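PDB 3O5V: X-PRO dipeptidase from Streptococcus pyogenes M1 GAS, which probably hydrolyses Xaa-Pro dipeptides as a manganese-dependent prolidase of the M24B family, represented here by its Creatinase/Prolidase N-terminal domain alone. Local coordinates for residues R9-Q14 with T97-F102; A20-P25 with N122-Y127; L43-Y48 with P53-P58; K85-A88 with N92-A95. One frame throughout, in Å; residues are numbered along the deposited sequence. Where two conformers were deposited one is given.

Contact 1 (R9-Q14 with T97-F102)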
loop_
_atom_site.group_PDB
_atom_site.type_symbol
_atom_site.label_atom_id
_atom_site.label_comp_id
_atom_site.label_asym_id
_atom_site.label_seq_id
_atom_site.Cartn_x
_atom_site.Cartn_y
_atom_site.Cartn_z
ATOM N N ARG A 9 -12.394 0.793 0.257
ATOM C CA ARG A 9 -12.922 -0.427 -0.325
ATOM C C ARG A 9 -14.224 -0.195 -1.114
ATOM O O ARG A 9 -14.399 -0.787 -2.184
ATOM C CB ARG A 9 -13.045 -1.546 0.719
ATOM C CG ARG A 9 -11.663 -2.075 1.205
ATOM C CD ARG A 9 -11.802 -3.244 2.170
ATOM N NE ARG A 9 -12.260 -2.790 3.489
ATOM C CZ ARG A 9 -11.467 -2.548 4.531
ATOM N NH1 ARG A 9 -10.144 -2.736 4.449
ATOM N NH2 ARG A 9 -12.006 -2.122 5.675
ATOM N N LEU A 10 -15.095 0.697 -0.631
ATOM C CA LEU A 10 -16.304 1.052 -1.380
ATOM C C LEU A 10 -15.914 1.707 -2.708
ATOM O O LEU A 10 -16.446 1.359 -3.774
ATOM C CB LEU A 10 -17.176 2.006 -0.562
ATOM C CG LEU A 10 -18.705 1.955 -0.715
ATOM C CD1 LEU A 10 -19.339 3.281 -0.298
ATOM C CD2 LEU A 10 -19.193 1.500 -2.084
ATOM N N TYR A 11 -14.983 2.655 -2.631
ATOM C CA TYR A 11 -14.492 3.368 -3.820
ATOM C C TYR A 11 -13.977 2.416 -4.891
ATOM O O TYR A 11 -14.363 2.527 -6.064
ATOM C CB TYR A 11 -13.388 4.349 -3.429
ATOM C CG TYR A 11 -12.842 5.141 -4.602
ATOM C CD1 TYR A 11 -13.613 6.123 -5.228
ATOM C CD2 TYR A 11 -11.555 4.903 -5.084
ATOM C CE1 TYR A 11 -13.108 6.866 -6.292
ATOM C CE2 TYR A 11 -11.043 5.637 -6.151
ATOM C CZ TYR A 11 -11.828 6.607 -6.753
ATOM O OH TYR A 11 -11.327 7.328 -7.809
ATOM N N LEU A 12 -13.106 1.488 -4.491
ATOM C CA LEU A 12 -12.603 0.446 -5.377
ATOM C C LEU A 12 -13.731 -0.364 -6.024
ATOM O O LEU A 12 -13.704 -0.617 -7.231
ATOM C CB LEU A 12 -11.645 -0.479 -4.615
ATOM C CG LEU A 12 -10.351 0.167 -4.101
ATOM C CD1 LEU A 12 -9.626 -0.798 -3.168
ATOM C CD2 LEU A 12 -9.442 0.601 -5.263
ATOM N N ASP A 13 -14.726 -0.753 -5.226
ATOM C CA ASP A 13 -15.865 -1.505 -5.750
ATOM C C ASP A 13 -16.670 -0.691 -6.753
ATOM O O ASP A 13 -17.054 -1.217 -7.794
ATOM C CB ASP A 13 -16.756 -2.022 -4.621
ATOM C CG ASP A 13 -16.176 -3.254 -3.930
ATOM O OD1 ASP A 13 -15.220 -3.876 -4.451
ATOM O OD2 ASP A 13 -16.687 -3.608 -2.845
ATOM N N GLN A 14 -16.909 0.584 -6.444
ATOM C CA GLN A 14 -17.551 1.518 -7.373
ATOM C C GLN A 14 -16.772 1.734 -8.685
ATOM O O GLN A 14 -17.390 1.990 -9.733
ATOM C CB GLN A 14 -17.792 2.856 -6.688
ATOM C CG GLN A 14 -18.916 2.812 -5.652
ATOM C CD GLN A 14 -18.965 4.028 -4.743
ATOM O OE1 GLN A 14 -17.986 4.760 -4.591
ATOM N NE2 GLN A 14 -20.108 4.235 -4.117
ATOM N N THR A 97 -7.181 -4.216 -12.079
ATOM C CA THR A 97 -7.204 -2.767 -12.038
ATOM C C THR A 97 -6.688 -2.335 -10.672
ATOM O O THR A 97 -7.200 -2.785 -9.648
ATOM C CB THR A 97 -8.628 -2.217 -12.249
ATOM O OG1 THR A 97 -9.201 -2.789 -13.438
ATOM C CG2 THR A 97 -8.591 -0.720 -12.391
ATOM N N ILE A 98 -5.660 -1.485 -10.686
ATOM C CA ILE A 98 -4.986 -1.010 -9.473
ATOM C C ILE A 98 -5.017 0.517 -9.410
ATOM O O ILE A 98 -4.851 1.198 -10.425
ATOM C CB ILE A 98 -3.535 -1.543 -9.397
ATOM C CG1 ILE A 98 -3.542 -3.070 -9.404
ATOM C CG2 ILE A 98 -2.789 -1.030 -8.157
ATOM C CD1 ILE A 98 -2.198 -3.665 -9.693
ATOM N N TYR A 99 -5.271 1.054 -8.221
ATOM C CA TYR A 99 -5.116 2.478 -7.986
ATOM C C TYR A 99 -3.846 2.783 -7.183
ATOM O O TYR A 99 -3.539 2.071 -6.230
ATOM C CB TYR A 99 -6.352 3.022 -7.279
ATOM C CG TYR A 99 -7.464 3.351 -8.248
ATOM C CD1 TYR A 99 -7.715 4.672 -8.614
ATOM C CD2 TYR A 99 -8.248 2.344 -8.812
ATOM C CE1 TYR A 99 -8.723 4.990 -9.510
ATOM C CE2 TYR A 99 -9.268 2.652 -9.723
ATOM C CZ TYR A 99 -9.494 3.975 -10.061
ATOM O OH TYR A 99 -10.490 4.296 -10.953
ATOM N N ALA A 100 -3.107 3.824 -7.577
ATOM C CA ALA A 100 -1.921 4.263 -6.824
ATOM C C ALA A 100 -1.781 5.788 -6.841
ATOM O O ALA A 100 -2.418 6.455 -7.650
ATOM C CB ALA A 100 -0.642 3.577 -7.360
ATOM N N GLU A 101 -0.969 6.335 -5.936
ATOM C CA GLU A 101 -0.850 7.789 -5.769
ATOM C C GLU A 101 0.210 8.346 -6.708
ATOM O O GLU A 101 1.393 8.445 -6.339
ATOM C CB GLU A 101 -0.479 8.161 -4.324
ATOM C CG GLU A 101 -1.473 7.708 -3.295
ATOM C CD GLU A 101 -1.073 8.149 -1.904
ATOM O OE1 GLU A 101 -0.334 7.400 -1.224
ATOM O OE2 GLU A 101 -1.490 9.254 -1.497
ATOM N N PHE A 102 -0.227 8.735 -7.906
ATOM C CA PHE A 102 0.692 9.192 -8.959
ATOM C C PHE A 102 1.424 10.491 -8.583
ATOM O O PHE A 102 2.506 10.762 -9.124
ATOM C CB PHE A 102 -0.049 9.372 -10.293
ATOM C CG PHE A 102 -0.383 8.079 -11.026
ATOM C CD1 PHE A 102 -0.138 6.817 -10.470
ATOM C CD2 PHE A 102 -0.973 8.143 -12.297
ATOM C CE1 PHE A 102 -0.458 5.645 -11.177
ATOM C CE2 PHE A 102 -1.302 6.990 -13.005
ATOM C CZ PHE A 102 -1.045 5.734 -12.444
#

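Contact 2 (A20-P25 with N122-Y127)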
loop_
_atom_site.group_PDB
_atom_site.type_symbol
_atom_site.label_atom_id
_atom_site.label_comp_id
_atom_site.label_asym_id
_atom_site.label_seq_id
_atom_site.Cartn_x
_atom_site.Cartn_y
_atom_site.Cartn_z
ATOM N N ALA A 20 -5.914 -0.817 -3.988
ATOM C CA ALA A 20 -5.305 0.514 -3.905
ATOM C C ALA A 20 -3.951 0.364 -3.224
ATOM O O ALA A 20 -3.830 -0.371 -2.231
ATOM C CB ALA A 20 -6.190 1.479 -3.121
ATOM N N ILE A 21 -2.937 1.042 -3.757
ATOM C CA ILE A 21 -1.599 1.008 -3.166
ATOM C C ILE A 21 -1.203 2.401 -2.737
ATOM O O ILE A 21 -0.969 3.275 -3.581
ATOM C CB ILE A 21 -0.510 0.426 -4.140
ATOM C CG1 ILE A 21 -0.958 -0.916 -4.727
ATOM C CG2 ILE A 21 0.843 0.338 -3.437
ATOM C CD1 ILE A 21 0.086 -1.589 -5.641
ATOM N N PHE A 22 -1.150 2.632 -1.429
ATOM C CA PHE A 22 -0.728 3.943 -0.945
ATOM C C PHE A 22 0.773 3.961 -0.681
ATOM O O PHE A 22 1.322 2.955 -0.234
ATOM C CB PHE A 22 -1.533 4.341 0.293
ATOM C CG PHE A 22 -3.013 4.439 0.031
ATOM C CD1 PHE A 22 -3.578 5.636 -0.410
ATOM C CD2 PHE A 22 -3.837 3.325 0.195
ATOM C CE1 PHE A 22 -4.960 5.728 -0.664
ATOM C CE2 PHE A 22 -5.215 3.401 -0.050
ATOM C CZ PHE A 22 -5.772 4.610 -0.491
ATOM N N SER A 23 1.436 5.080 -0.997
ATOM C CA SER A 23 2.892 5.196 -0.786
ATOM C C SER A 23 3.304 6.440 0.012
ATOM O O SER A 23 4.404 6.477 0.580
ATOM C CB SER A 23 3.654 5.147 -2.120
ATOM O OG SER A 23 3.154 6.153 -2.990
ATOM N N ASP A 24 2.445 7.469 0.033
ATOM C CA ASP A 24 2.803 8.749 0.625
ATOM C C ASP A 24 2.672 8.580 2.132
ATOM O O ASP A 24 1.577 8.227 2.608
ATOM C CB ASP A 24 1.840 9.841 0.107
ATOM C CG ASP A 24 2.233 11.264 0.538
ATOM O OD1 ASP A 24 2.812 11.473 1.628
ATOM O OD2 ASP A 24 1.928 12.193 -0.236
ATOM N N PRO A 25 3.767 8.817 2.891
ATOM C CA PRO A 25 3.674 8.714 4.360
ATOM C C PRO A 25 2.531 9.543 4.965
ATOM O O PRO A 25 1.925 9.137 5.976
ATOM C CB PRO A 25 5.014 9.276 4.826
ATOM C CG PRO A 25 5.963 8.925 3.714
ATOM C CD PRO A 25 5.148 9.099 2.452
ATOM N N ASN A 122 -4.147 3.018 -12.197
ATOM C CA ASN A 122 -4.929 4.254 -12.291
ATOM C C ASN A 122 -4.557 5.203 -11.155
ATOM O O ASN A 122 -4.075 4.762 -10.111
ATOM C CB ASN A 122 -6.431 3.955 -12.223
ATOM C CG ASN A 122 -6.942 3.195 -13.437
ATOM O OD1 ASN A 122 -7.983 2.534 -13.376
ATOM N ND2 ASN A 122 -6.217 3.291 -14.548
ATOM N N ASN A 123 -4.793 6.500 -11.356
ATOM C CA ASN A 123 -4.437 7.539 -10.379
ATOM C C ASN A 123 -5.420 7.672 -9.197
ATOM O O ASN A 123 -6.604 7.929 -9.391
ATOM C CB ASN A 123 -4.286 8.891 -11.095
ATOM C CG ASN A 123 -3.623 9.963 -10.234
ATOM O OD1 ASN A 123 -3.606 11.142 -10.608
ATOM N ND2 ASN A 123 -3.068 9.575 -9.104
ATOM N N LEU A 124 -4.892 7.516 -7.983
ATOM C CA LEU A 124 -5.648 7.643 -6.731
ATOM C C LEU A 124 -5.735 9.063 -6.188
ATOM O O LEU A 124 -6.485 9.326 -5.241
ATOM C CB LEU A 124 -4.968 6.832 -5.636
ATOM C CG LEU A 124 -5.590 5.580 -5.047
ATOM C CD1 LEU A 124 -4.633 5.022 -3.978
ATOM C CD2 LEU A 124 -7.001 5.812 -4.503
ATOM N N THR A 125 -4.949 9.977 -6.741
ATOM C CA THR A 125 -4.831 11.292 -6.116
ATOM C C THR A 125 -6.151 12.101 -6.095
ATOM O O THR A 125 -6.390 12.812 -5.123
ATOM C CB THR A 125 -3.566 12.088 -6.587
ATOM O OG1 THR A 125 -3.626 12.314 -8.002
ATOM C CG2 THR A 125 -2.271 11.293 -6.229
ATOM N N PRO A 126 -7.029 11.949 -7.124
ATOM C CA PRO A 126 -8.362 12.554 -7.004
ATOM C C PRO A 126 -9.138 12.061 -5.777
ATOM O O PRO A 126 -9.754 12.870 -5.088
ATOM C CB PRO A 126 -9.068 12.120 -8.297
ATOM C CG PRO A 126 -7.956 11.990 -9.287
ATOM C CD PRO A 126 -6.810 11.406 -8.485
ATOM N N TYR A 127 -9.104 10.760 -5.500
ATOM C CA TYR A 127 -9.756 10.255 -4.291
ATOM C C TYR A 127 -9.114 10.853 -3.032
ATOM O O TYR A 127 -9.814 11.347 -2.144
ATOM C CB TYR A 127 -9.748 8.719 -4.219
ATOM C CG TYR A 127 -10.391 8.215 -2.944
ATOM C CD1 TYR A 127 -11.769 7.993 -2.880
ATOM C CD2 TYR A 127 -9.629 8.002 -1.787
ATOM C CE1 TYR A 127 -12.380 7.552 -1.703
ATOM C CE2 TYR A 127 -10.227 7.563 -0.600
ATOM C CZ TYR A 127 -11.604 7.343 -0.570
ATOM O OH TYR A 127 -12.204 6.904 0.583
#

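Contact 3 (L43-Y48 with P53-P58)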
loop_
_atom_site.group_PDB
_atom_site.type_symbol
_atom_site.label_atom_id
_atom_site.label_comp_id
_atom_site.label_asym_id
_atom_site.label_seq_id
_atom_site.Cartn_x
_atom_site.Cartn_y
_atom_site.Cartn_z
ATOM N N LEU A 43 8.024 1.741 1.521
ATOM C CA LEU A 43 6.842 1.827 2.382
ATOM C C LEU A 43 5.615 1.746 1.477
ATOM O O LEU A 43 5.496 2.543 0.559
ATOM C CB LEU A 43 6.842 3.163 3.136
ATOM C CG LEU A 43 5.538 3.604 3.802
ATOM C CD1 LEU A 43 5.234 2.713 5.014
ATOM C CD2 LEU A 43 5.621 5.079 4.186
ATOM N N PHE A 44 4.720 0.781 1.723
ATOM C CA PHE A 44 3.452 0.682 0.973
ATOM C C PHE A 44 2.315 0.218 1.870
ATOM O O PHE A 44 2.511 -0.642 2.754
ATOM C CB PHE A 44 3.534 -0.303 -0.220
ATOM C CG PHE A 44 4.501 0.093 -1.298
ATOM C CD1 PHE A 44 4.231 1.176 -2.141
ATOM C CD2 PHE A 44 5.670 -0.656 -1.510
ATOM C CE1 PHE A 44 5.131 1.531 -3.160
ATOM C CE2 PHE A 44 6.577 -0.305 -2.508
ATOM C CZ PHE A 44 6.306 0.784 -3.343
ATOM N N LEU A 45 1.137 0.795 1.657
ATOM C CA LEU A 45 -0.094 0.250 2.231
ATOM C C LEU A 45 -0.964 -0.351 1.124
ATOM O O LEU A 45 -1.402 0.349 0.218
ATOM C CB LEU A 45 -0.879 1.328 3.004
ATOM C CG LEU A 45 -2.227 0.877 3.585
ATOM C CD1 LEU A 45 -2.041 -0.179 4.692
ATOM C CD2 LEU A 45 -3.020 2.036 4.133
ATOM N N PHE A 46 -1.199 -1.657 1.209
ATOM C CA PHE A 46 -1.981 -2.384 0.198
ATOM C C PHE A 46 -3.402 -2.561 0.702
ATOM O O PHE A 46 -3.638 -3.308 1.669
ATOM C CB PHE A 46 -1.344 -3.756 -0.067
ATOM C CG PHE A 46 0.028 -3.678 -0.681
ATOM C CD1 PHE A 46 0.179 -3.497 -2.062
ATOM C CD2 PHE A 46 1.168 -3.753 0.117
ATOM C CE1 PHE A 46 1.449 -3.409 -2.637
ATOM C CE2 PHE A 46 2.446 -3.678 -0.446
ATOM C CZ PHE A 46 2.589 -3.502 -1.822
ATOM N N VAL A 47 -4.345 -1.869 0.070
ATOM C CA VAL A 47 -5.759 -1.991 0.448
ATOM C C VAL A 47 -6.537 -2.746 -0.637
ATOM O O VAL A 47 -6.946 -2.177 -1.657
ATOM C CB VAL A 47 -6.404 -0.605 0.746
ATOM C CG1 VAL A 47 -7.831 -0.766 1.246
ATOM C CG2 VAL A 47 -5.557 0.170 1.758
ATOM N N TYR A 48 -6.702 -4.045 -0.413
ATOM C CA TYR A 48 -7.507 -4.912 -1.280
ATOM C C TYR A 48 -8.972 -4.549 -1.161
ATOM O O TYR A 48 -9.409 -4.136 -0.083
ATOM C CB TYR A 48 -7.336 -6.360 -0.843
ATOM C CG TYR A 48 -5.968 -6.909 -1.151
ATOM C CD1 TYR A 48 -4.964 -6.908 -0.185
ATOM C CD2 TYR A 48 -5.672 -7.413 -2.427
ATOM C CE1 TYR A 48 -3.691 -7.410 -0.478
ATOM C CE2 TYR A 48 -4.413 -7.912 -2.725
ATOM C CZ TYR A 48 -3.434 -7.916 -1.748
ATOM O OH TYR A 48 -2.182 -8.411 -2.042
ATOM N N PRO A 53 -6.284 -5.458 4.684
ATOM C CA PRO A 53 -5.211 -4.613 4.163
ATOM C C PRO A 53 -3.857 -5.083 4.709
ATOM O O PRO A 53 -3.812 -5.833 5.704
ATOM C CB PRO A 53 -5.573 -3.229 4.693
ATOM C CG PRO A 53 -6.308 -3.517 5.991
ATOM C CD PRO A 53 -7.055 -4.796 5.762
ATOM N N VAL A 54 -2.778 -4.698 4.038
ATOM C CA VAL A 54 -1.433 -5.107 4.437
ATOM C C VAL A 54 -0.495 -3.910 4.426
ATOM O O VAL A 54 -0.357 -3.226 3.395
ATOM C CB VAL A 54 -0.855 -6.198 3.508
ATOM C CG1 VAL A 54 0.555 -6.606 3.968
ATOM C CG2 VAL A 54 -1.768 -7.419 3.471
ATOM N N LEU A 55 0.164 -3.665 5.561
ATOM C CA LEU A 55 1.197 -2.644 5.609
ATOM C C LEU A 55 2.565 -3.281 5.386
ATOM O O LEU A 55 2.919 -4.253 6.064
ATOM C CB LEU A 55 1.183 -1.866 6.936
ATOM C CG LEU A 55 2.206 -0.716 6.975
ATOM C CD1 LEU A 55 1.823 0.415 6.030
ATOM C CD2 LEU A 55 2.369 -0.192 8.387
ATOM N N PHE A 56 3.319 -2.718 4.447
ATOM C CA PHE A 56 4.687 -3.171 4.135
ATOM C C PHE A 56 5.693 -2.079 4.505
ATOM O O PHE A 56 5.598 -0.956 3.994
ATOM C CB PHE A 56 4.805 -3.507 2.632
ATOM C CG PHE A 56 6.161 -4.047 2.245
ATOM C CD1 PHE A 56 6.491 -5.374 2.505
ATOM C CD2 PHE A 56 7.108 -3.226 1.628
ATOM C CE1 PHE A 56 7.772 -5.890 2.176
ATOM C CE2 PHE A 56 8.380 -3.729 1.280
ATOM C CZ PHE A 56 8.707 -5.066 1.565
ATOM N N VAL A 57 6.649 -2.403 5.384
ATOM C CA VAL A 57 7.595 -1.419 5.924
ATOM C C VAL A 57 9.032 -1.971 6.019
ATOM O O VAL A 57 9.234 -3.179 5.978
ATOM C CB VAL A 57 7.155 -0.932 7.363
ATOM C CG1 VAL A 57 5.887 -0.075 7.289
ATOM C CG2 VAL A 57 6.938 -2.125 8.321
ATOM N N PRO A 58 10.035 -1.081 6.176
ATOM C CA PRO A 58 11.344 -1.601 6.592
ATOM C C PRO A 58 11.235 -2.344 7.921
ATOM O O PRO A 58 10.446 -1.942 8.793
ATOM C CB PRO A 58 12.180 -0.340 6.790
ATOM C CG PRO A 58 11.456 0.751 6.036
ATOM C CD PRO A 58 10.015 0.387 6.086
#

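Contact 4 (K85-A88 with N92-A95)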
loop_
_atom_site.group_PDB
_atom_site.type_symbol
_atom_site.label_atom_id
_atom_site.label_comp_id
_atom_site.label_asym_id
_atom_site.label_seq_id
_atom_site.Cartn_x
_atom_site.Cartn_y
_atom_site.Cartn_z
ATOM N N LYS A 85 10.177 -9.660 -1.694
ATOM C CA LYS A 85 9.516 -9.820 -0.403
ATOM C C LYS A 85 8.013 -9.504 -0.473
ATOM O O LYS A 85 7.191 -10.242 0.062
ATOM C CB LYS A 85 10.213 -8.973 0.670
ATOM C CG LYS A 85 9.697 -9.204 2.095
ATOM C CD LYS A 85 10.065 -10.582 2.657
ATOM C CE LYS A 85 9.836 -10.623 4.163
ATOM N NZ LYS A 85 10.195 -11.937 4.760
ATOM N N ILE A 86 7.648 -8.417 -1.142
ATOM C CA ILE A 86 6.226 -8.085 -1.314
ATOM C C ILE A 86 5.482 -9.243 -1.992
ATOM O O ILE A 86 4.401 -9.653 -1.550
ATOM C CB ILE A 86 6.039 -6.799 -2.141
ATOM C CG1 ILE A 86 6.554 -5.592 -1.351
ATOM C CG2 ILE A 86 4.558 -6.633 -2.542
ATOM C CD1 ILE A 86 6.909 -4.349 -2.216
ATOM N N LYS A 87 6.065 -9.745 -3.077
ATOM C CA LYS A 87 5.544 -10.924 -3.770
ATOM C C LYS A 87 5.381 -12.109 -2.803
ATOM O O LYS A 87 4.368 -12.801 -2.844
ATOM C CB LYS A 87 6.454 -11.299 -4.957
ATOM C CG LYS A 87 6.035 -12.572 -5.728
ATOM C CD LYS A 87 4.658 -12.427 -6.356
ATOM C CE LYS A 87 4.246 -13.710 -7.100
ATOM N NZ LYS A 87 2.892 -13.583 -7.706
ATOM N N ALA A 88 6.361 -12.313 -1.924
ATOM C CA ALA A 88 6.348 -13.445 -0.991
ATOM C C ALA A 88 5.284 -13.321 0.105
ATOM O O ALA A 88 4.689 -14.333 0.503
ATOM C CB ALA A 88 7.740 -13.649 -0.368
ATOM N N ASN A 92 -2.190 -12.031 -2.655
ATOM C CA ASN A 92 -2.672 -11.992 -4.027
ATOM C C ASN A 92 -2.017 -10.849 -4.802
ATOM O O ASN A 92 -1.934 -9.736 -4.295
ATOM C CB ASN A 92 -4.199 -11.797 -4.010
ATOM C CG ASN A 92 -4.818 -11.869 -5.380
ATOM O OD1 ASN A 92 -5.390 -12.892 -5.761
ATOM N ND2 ASN A 92 -4.727 -10.787 -6.130
ATOM N N THR A 93 -1.560 -11.119 -6.023
ATOM C CA THR A 93 -1.031 -10.053 -6.888
ATOM C C THR A 93 -1.748 -10.000 -8.247
ATOM O O THR A 93 -1.238 -9.427 -9.210
ATOM C CB THR A 93 0.508 -10.170 -7.071
ATOM O OG1 THR A 93 0.816 -11.422 -7.684
ATOM C CG2 THR A 93 1.233 -10.085 -5.728
ATOM N N ALA A 94 -2.957 -10.563 -8.294
ATOM C CA ALA A 94 -3.689 -10.772 -9.550
ATOM C C ALA A 94 -4.687 -9.677 -9.943
ATOM O O ALA A 94 -5.393 -9.826 -10.947
ATOM C CB ALA A 94 -4.385 -12.162 -9.540
ATOM N N ALA A 95 -4.741 -8.581 -9.181
ATOM C CA ALA A 95 -5.646 -7.467 -9.493
ATOM C C ALA A 95 -5.532 -7.016 -10.952
ATOM O O ALA A 95 -4.431 -6.828 -11.471
ATOM C CB ALA A 95 -5.402 -6.282 -8.552
#

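Contact 1 (R9-Q14 with T97-F102)
Tyr11, on the helix 3-14, turns the edge of its phenol ring onto the face of Tyr99 from the strand 97-100, and this T-shaped pair is the main aromatic element of the contact. The ring centroids are 5.6 Å apart and the planes meet at 72°. Tyr11 CE2 stands over the Tyr99 ring, displaced toward its rim, 4.1 Å from Tyr99 CE1, while Tyr11 OH comes to 3.9 Å from the same Tyr99 CE1. Chi1 of -179° extends the Tyr11 ring away from its own backbone N, which carries it from the helix to the sheet. Tyr99 points its CB at the helix, and the two side chains cross at roughly a right angle.

The aliphatic part is supplied by Leu12. Its CD2 lies 4.1 Å from Tyr99 CD2, the ring atom diagonally across from CE1, and the two side chains run past each other in opposite senses. One tyrosine ring is thus touched at two separate points by consecutive residues of one helical turn.

No hydrogen bond crosses between the segments. The backbone of Tyr99 is paired instead with Leu19 and Ile21, and beyond the segments its ring also meets Leu124, while the Tyr11 ring meets Tyr127. The contact therefore joins the N-terminal helix of the Creatinase/Prolidase N-terminal domain to its central sheet. With Leu12 and Tyr99 buried and no polar bond across the 134 Å² of buried surface, the association is probably held by dispersion and the edge-to-face attraction of the rings.

Contact 2 (A20-P25 with N122-Y127)
The backbones of Ala20 and Leu124 remain 7.7 Å apart at their CA atoms, with strand 97-100 lying between strands 19-22 and 120-123 in the sheet, and no hydrogen bond crosses directly between the two segments.

Side chains bridge that distance, and nearly all of the bridging is done by one methyl group. Leu124 points its CB toward the strand 19-22, and its CD1 sits over one face of the Phe22 ring, 3.8 Å from the centroid and 27° off the ring normal, which defines a CH-pi contact. The methyl is offset toward the rim, with Phe22 CE1 at 3.4 Å from Leu124 CD1 and Phe22 CZ at 3.7 Å. Chi1 of Phe22, -61°, sets CG opposite its own carbonyl carbon and swings the ring toward Leu124; the two side chains cross at about a right angle. Chi1 of Leu124, -111°, is far from staggered, a possible strain that accompanies the close fit of CD1 over the ring.

The same CD1 also touches Ala20, whose CB lies 4.0 Å from Leu124 CD1, and it comes to 4.1 Å from Ile21 O. Residues 20 and 22 thus offer the methyl a small side chain and a ring on one face of the strand.

Further out, Ala20 and Phe22 meet Leu12 and Ile8 of helix 3-14, respectively, and Leu124 meets Tyr99. Leu124 itself lies where strand 120-123 gives way to the last helix, and its side chain joins the hydrophobic core between the mixed sheet and helix 3-14, part of the alpha/beta layering of the Creatinase/Prolidase N-terminal domain.

Contact 3 (L43-Y48 with P53-P58)
Phe44 and Phe56 exchange two backbone hydrogen bonds in the antiparallel beta hairpin formed by strands 44-48 and 54-58, whose axes approach to 4.8 Å at 164°. Phe44 N donates to Phe56 O at 3.0 Å, and Phe56 N returns a bond to Phe44 O at 2.8 Å. A second reciprocal pair links Phe46 N to Val54 O at 2.8 Å and Val54 N to Phe46 O at 2.9 Å. Leu45 and Leu55, between them, form a non-hydrogen-bonded pair.

The side chains divide between two faces. On the one bearing the aromatic residues, Phe46 and Phe56 lie side by side and point the same way, and Phe56 CB meets the edge of the Phe46 ring, 3.9 Å from Phe46 CE2. On the other, Leu45 and Leu55 converge through their CD1 methyls. Leu43 follows them: its CD1 packs against Val57 CG1, and chi1 of 165° extends its CG away from the backbone N toward the second strand.

Neighbouring elements cover both faces. Ile86 of helix 82-89 meets Phe44, Phe46 and Phe56, whereas Ile28 of helix 25-32 meets Leu43 and Leu45. Strand 19-22 pairs with 44-48 along its other edge, and strand 73-76 with 54-58, which makes the hairpin an interior part of the sheet; Tyr48 OH, at its end, is hydrogen-bonded to Asn92 O.

Close to the turn, Phe46 O, already bonded by Val54 N, also receives a bent CA-H...O contact from Pro53, with Pro53 CA 3.2 Å from Phe46 O and an angle of 121° at the hydrogen.

Contact 4 (K85-A88 with N92-A95)
Lys87 reaches from helix 82-89 to Thr93 and donates a hydrogen bond from its NZ to Thr93 OG1 at 3.0 Å. This is the close part of the contact, and it is confined to one pair of side chains; the two segments together bury only 100 Å² against each other. Thr93 points its CB toward the helix, with chi1 of 61° placing OG1 between its backbone N and carbonyl carbon and turning the hydroxyl to face the ammonium group. The lysine chain starts out opposite its backbone N, bends once at chi2 (62°) and then runs fully extended, so that NZ arrives at the hydroxyl while the middle of the chain passes the threonine methyl. There the approach is looser: Lys87 CD is 4.2 Å from Thr93 CG2 and equally 4.2 Å from Thr93 OG1. The two side chains cross at about a right angle.

The backbones stay well apart, with 7.3 Å between Lys87 CA and Thr93 CA. Residues 85-88 belong to the C-terminal half of helix 82-89, and residues 92-95 to the irregular loop that runs on to strand 97-100. This helix-to-strand connection of the Creatinase/Prolidase N-terminal domain is thus bridged by a side-chain bond across the start of the loop.

On the inner side the surroundings are denser. Thr93 also meets Ile116 and Phe117, and Ile86, one residue before Lys87, directs its end away from the loop to pack on Phe44, Phe46 and Phe56. On the outer side, Lys87 is exposed to solvent.

Three of the contacts share the central sheet. Contacts 1 and 2, with centres about 8 Å apart, meet beside strands 97-100 and 120-123: Ala100 O lies 2.7 Å from Leu124 N, a probable hydrogen bond. Contacts 2 and 3 are joined by strands 19-22 and 44-48, with Phe22 N 2.8 Å from Leu45 O, another probable hydrogen bond. Contact 1 touches contact 3 through its helix, as Leu12 CD1 lies 3.4 Å from Val47 O. Contact 4, centred about 11 Å from contact 3, joins it through Tyr48 and Ile86. A glycerol, probably from crystallisation, lies about 4 Å from the Tyr48 side chain. All four belong to the N-terminal domain; the metal-binding peptidase M24 region is not part of this chain.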